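Local coordinates for DUF6844 domain-containing protein (Francisella tularensis subsp. tularensis, PDB 4QVR) that is of unknown function but probably carries a signal peptide, consistent with export from the bacterial cytoplasm, at residues A[146-151]-A[404-409]. Residues are numbered along the deposited sequence; the frame is centred on the assembly and turned at random.
Sequences LIKAQA and DIEKTL
Ala-151 puts its methyl group straight against the helix of 404-409, and the two backbones come nearest here, with CA of Ala-151 5.3 Å from CA of Glu-406. The small side chain lets them approach: its CB lies 3.8 Å from CG2 of Ile-405 and 3.9 Å from CB of Glu-406. From there CG of Glu-406, anti to the backbone N (chi1 -168°), starts an extended chain that reaches toward helix 134-159, and CG2 of Ile-147 packs tightly on that CG at 3.6 Å. Leu-409 closes the buried side, bringing CD2 to 3.8 Å from OE1 of Gln-150 and also onto that residue's CB, the two side chains meeting almost at a right angle. OE1 is not left without a polar partner there, since it is hydrogen-bonded to Tyr-413.

The looser, partly exposed side lies at the end of Glu-406, where the carboxylate passes obliquely over the aliphatic part of Lys-148, OE1 lying 3.7 Å from its CB. No salt bridge forms between them: NZ of Lys-148 leads away, 5.8 Å from OE2 of Glu-406, and pairs with Glu-152 instead.

This is helix-on-helix packing without a hydrogen bond between the segments, whose axes run at 125° and approach to 8.7 Å. It sets helix 402-415 on helix 134-159, with strand 117-126 touching Lys-148 and Ala-149, and helix 374-385 meeting Thr-408.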
ATOM      1  N   LEU A 146      -0.921  -3.117  -3.824  1.00 29.80           N
ATOM      2  CA  LEU A 146      -0.484  -2.585  -2.496  1.00 30.59           C
ATOM      3  C   LEU A 146      -0.225  -3.677  -1.492  1.00 31.06           C
ATOM      4  O   LEU A 146       0.805  -3.689  -0.816  1.00 30.28           O
ATOM      5  CB  LEU A 146      -1.546  -1.691  -1.916  1.00 33.74           C
ATOM      6  CG  LEU A 146      -1.248  -1.076  -0.541  1.00 38.05           C
ATOM      7  CD1 LEU A 146      -0.022  -0.172  -0.603  1.00 38.90           C
ATOM      8  CD2 LEU A 146      -2.472  -0.294  -0.088  1.00 38.90           C
ATOM      9  N   ILE A 147      -1.173  -4.604  -1.381  1.00 32.40           N
ATOM     10  CA  ILE A 147      -1.060  -5.699  -0.419  1.00 36.81           C
ATOM     11  C   ILE A 147       0.117  -6.587  -0.733  1.00 34.08           C
ATOM     12  O   ILE A 147       0.777  -7.118   0.164  1.00 34.09           O
ATOM     13  CB  ILE A 147      -2.373  -6.533  -0.363  1.00 44.94           C
ATOM     14  CG1 ILE A 147      -3.405  -5.806   0.508  1.00 50.68           C
ATOM     15  CG2 ILE A 147      -2.125  -7.902   0.227  1.00 48.61           C
ATOM     16  CD1 ILE A 147      -4.763  -6.489   0.549  1.00 58.69           C
ATOM     17  N   LYS A 148       0.385  -6.754  -2.013  1.00 33.15           N
ATOM     18  CA  LYS A 148       1.522  -7.563  -2.448  1.00 35.42           C
ATOM     19  C   LYS A 148       2.822  -6.857  -2.070  1.00 35.05           C
ATOM     20  O   LYS A 148       3.761  -7.473  -1.576  1.00 35.33           O
ATOM     21  CB  LYS A 148       1.424  -7.777  -3.933  1.00 39.38           C
ATOM     22  CG  LYS A 148       2.419  -8.758  -4.518  1.00 45.23           C
ATOM     23  CD  LYS A 148       1.974  -9.029  -5.945  1.00 52.35           C
ATOM     24  CE  LYS A 148       2.753 -10.156  -6.583  1.00 61.57           C
ATOM     25  NZ  LYS A 148       4.192  -9.839  -6.656  1.00 66.13           N
ATOM     26  N   ALA A 149       2.861  -5.552  -2.261  1.00 34.86           N
ATOM     27  CA  ALA A 149       4.044  -4.788  -1.899  1.00 37.66           C
ATOM     28  C   ALA A 149       4.243  -4.863  -0.401  1.00 37.42           C
ATOM     29  O   ALA A 149       5.360  -5.051   0.060  1.00 36.00           O
ATOM     30  CB  ALA A 149       3.917  -3.334  -2.355  1.00 34.82           C
ATOM     31  N   GLN A 150       3.162  -4.727   0.365  1.00 35.07           N
ATOM     32  CA  GLN A 150       3.293  -4.805   1.828  1.00 34.86           C
ATOM     33  C   GLN A 150       3.803  -6.147   2.286  1.00 35.85           C
ATOM     34  O   GLN A 150       4.654  -6.242   3.189  1.00 35.04           O
ATOM     35  CB  GLN A 150       1.970  -4.548   2.511  1.00 35.57           C
ATOM     36  CG  GLN A 150       1.559  -3.097   2.426  1.00 39.30           C
ATOM     37  CD  GLN A 150       0.173  -2.812   2.994  1.00 41.44           C
ATOM     38  OE1 GLN A 150      -0.620  -3.703   3.255  1.00 44.24           O
ATOM     39  NE2 GLN A 150      -0.125  -1.544   3.139  1.00 47.01           N
ATOM     40  N   ALA A 151       3.328  -7.186   1.638  1.00 34.47           N
ATOM     41  CA  ALA A 151       3.682  -8.541   2.035  1.00 34.86           C
ATOM     42  C   ALA A 151       5.130  -8.853   1.697  1.00 37.40           C
ATOM     43  O   ALA A 151       5.826  -9.543   2.466  1.00 38.77           O
ATOM     44  CB  ALA A 151       2.718  -9.537   1.387  1.00 34.88           C
ATOM     45  N   ASP A 404       1.889 -16.232   1.615  1.00 63.86           N
ATOM     46  CA  ASP A 404       1.211 -16.582   2.868  1.00 68.57           C
ATOM     47  C   ASP A 404       0.830 -15.310   3.658  1.00 67.07           C
ATOM     48  O   ASP A 404      -0.270 -15.210   4.206  1.00 66.31           O
ATOM     49  CB  ASP A 404       2.116 -17.474   3.720  1.00 74.76           C
ATOM     50  CG  ASP A 404       2.422 -18.817   3.045  1.00 83.74           C
ATOM     51  OD1 ASP A 404       1.536 -19.363   2.341  1.00 87.77           O
ATOM     52  OD2 ASP A 404       3.546 -19.331   3.229  1.00 86.95           O
ATOM     53  N   ILE A 405       1.738 -14.334   3.678  1.00 57.34           N
ATOM     54  CA  ILE A 405       1.516 -13.093   4.406  1.00 56.08           C
ATOM     55  C   ILE A 405       0.401 -12.296   3.778  1.00 54.87           C
ATOM     56  O   ILE A 405      -0.390 -11.663   4.467  1.00 55.59           O
ATOM     57  CB  ILE A 405       2.794 -12.227   4.395  1.00 55.41           C
ATOM     58  CG1 ILE A 405       3.903 -12.954   5.152  1.00 57.30           C
ATOM     59  CG2 ILE A 405       2.535 -10.833   4.972  1.00 54.85           C
ATOM     60  CD1 ILE A 405       5.276 -12.332   5.003  1.00 59.87           C
ATOM     61  N   GLU A 406       0.348 -12.361   2.462  1.00 55.40           N
ATOM     62  CA  GLU A 406      -0.591 -11.623   1.642  1.00 59.19           C
ATOM     63  C   GLU A 406      -2.074 -11.985   1.928  1.00 62.64           C
ATOM     64  O   GLU A 406      -2.933 -11.093   2.085  1.00 64.24           O
ATOM     65  CB  GLU A 406      -0.175 -11.864   0.180  1.00 62.59           C
ATOM     66  CG  GLU A 406      -0.794 -11.010  -0.902  1.00 63.72           C
ATOM     67  CD  GLU A 406      -0.114 -11.218  -2.262  1.00 68.31           C
ATOM     68  OE1 GLU A 406      -0.650 -10.749  -3.285  1.00 70.00           O
ATOM     69  OE2 GLU A 406       0.967 -11.843  -2.325  1.00 72.93           O
ATOM     70  N   LYS A 407      -2.383 -13.268   2.029  1.00 68.36           N
ATOM     71  CA  LYS A 407      -3.766 -13.669   2.305  1.00 73.58           C
ATOM     72  C   LYS A 407      -4.139 -13.292   3.742  1.00 71.84           C
ATOM     73  O   LYS A 407      -5.212 -12.750   3.994  1.00 70.68           O
ATOM     74  CB  LYS A 407      -3.984 -15.165   2.068  1.00 80.65           C
ATOM     75  CG  LYS A 407      -5.462 -15.525   2.017  1.00 89.06           C
ATOM     76  CD  LYS A 407      -5.698 -16.973   1.631  1.00 97.90           C
ATOM     77  CE  LYS A 407      -7.184 -17.268   1.503  1.00104.32           C
ATOM     78  NZ  LYS A 407      -7.460 -18.706   1.214  1.00110.87           N
ATOM     79  N   THR A 408      -3.238 -13.567   4.678  1.00 67.04           N
ATOM     80  CA  THR A 408      -3.457 -13.214   6.072  1.00 70.85           C
ATOM     81  C   THR A 408      -3.703 -11.716   6.225  1.00 64.04           C
ATOM     82  O   THR A 408      -4.537 -11.287   6.979  1.00 64.71           O
ATOM     83  CB  THR A 408      -2.221 -13.561   6.908  1.00 73.34           C
ATOM     84  OG1 THR A 408      -1.840 -14.916   6.641  1.00 80.84           O
ATOM     85  CG2 THR A 408      -2.499 -13.399   8.381  1.00 75.86           C
ATOM     86  N   LEU A 409      -2.968 -10.928   5.472  1.00 61.21           N
ATOM     87  CA  LEU A 409      -3.085  -9.483   5.530  1.00 58.02           C
ATOM     88  C   LEU A 409      -4.389  -9.053   4.849  1.00 58.77           C
ATOM     89  O   LEU A 409      -5.126  -8.192   5.353  1.00 57.63           O
ATOM     90  CB  LEU A 409      -1.854  -8.889   4.858  1.00 54.12           C
ATOM     91  CG  LEU A 409      -1.458  -7.448   5.035  1.00 54.15           C
ATOM     92  CD1 LEU A 409      -1.357  -7.046   6.501  1.00 54.92           C
ATOM     93  CD2 LEU A 409      -0.119  -7.301   4.334  1.00 49.09           C
TER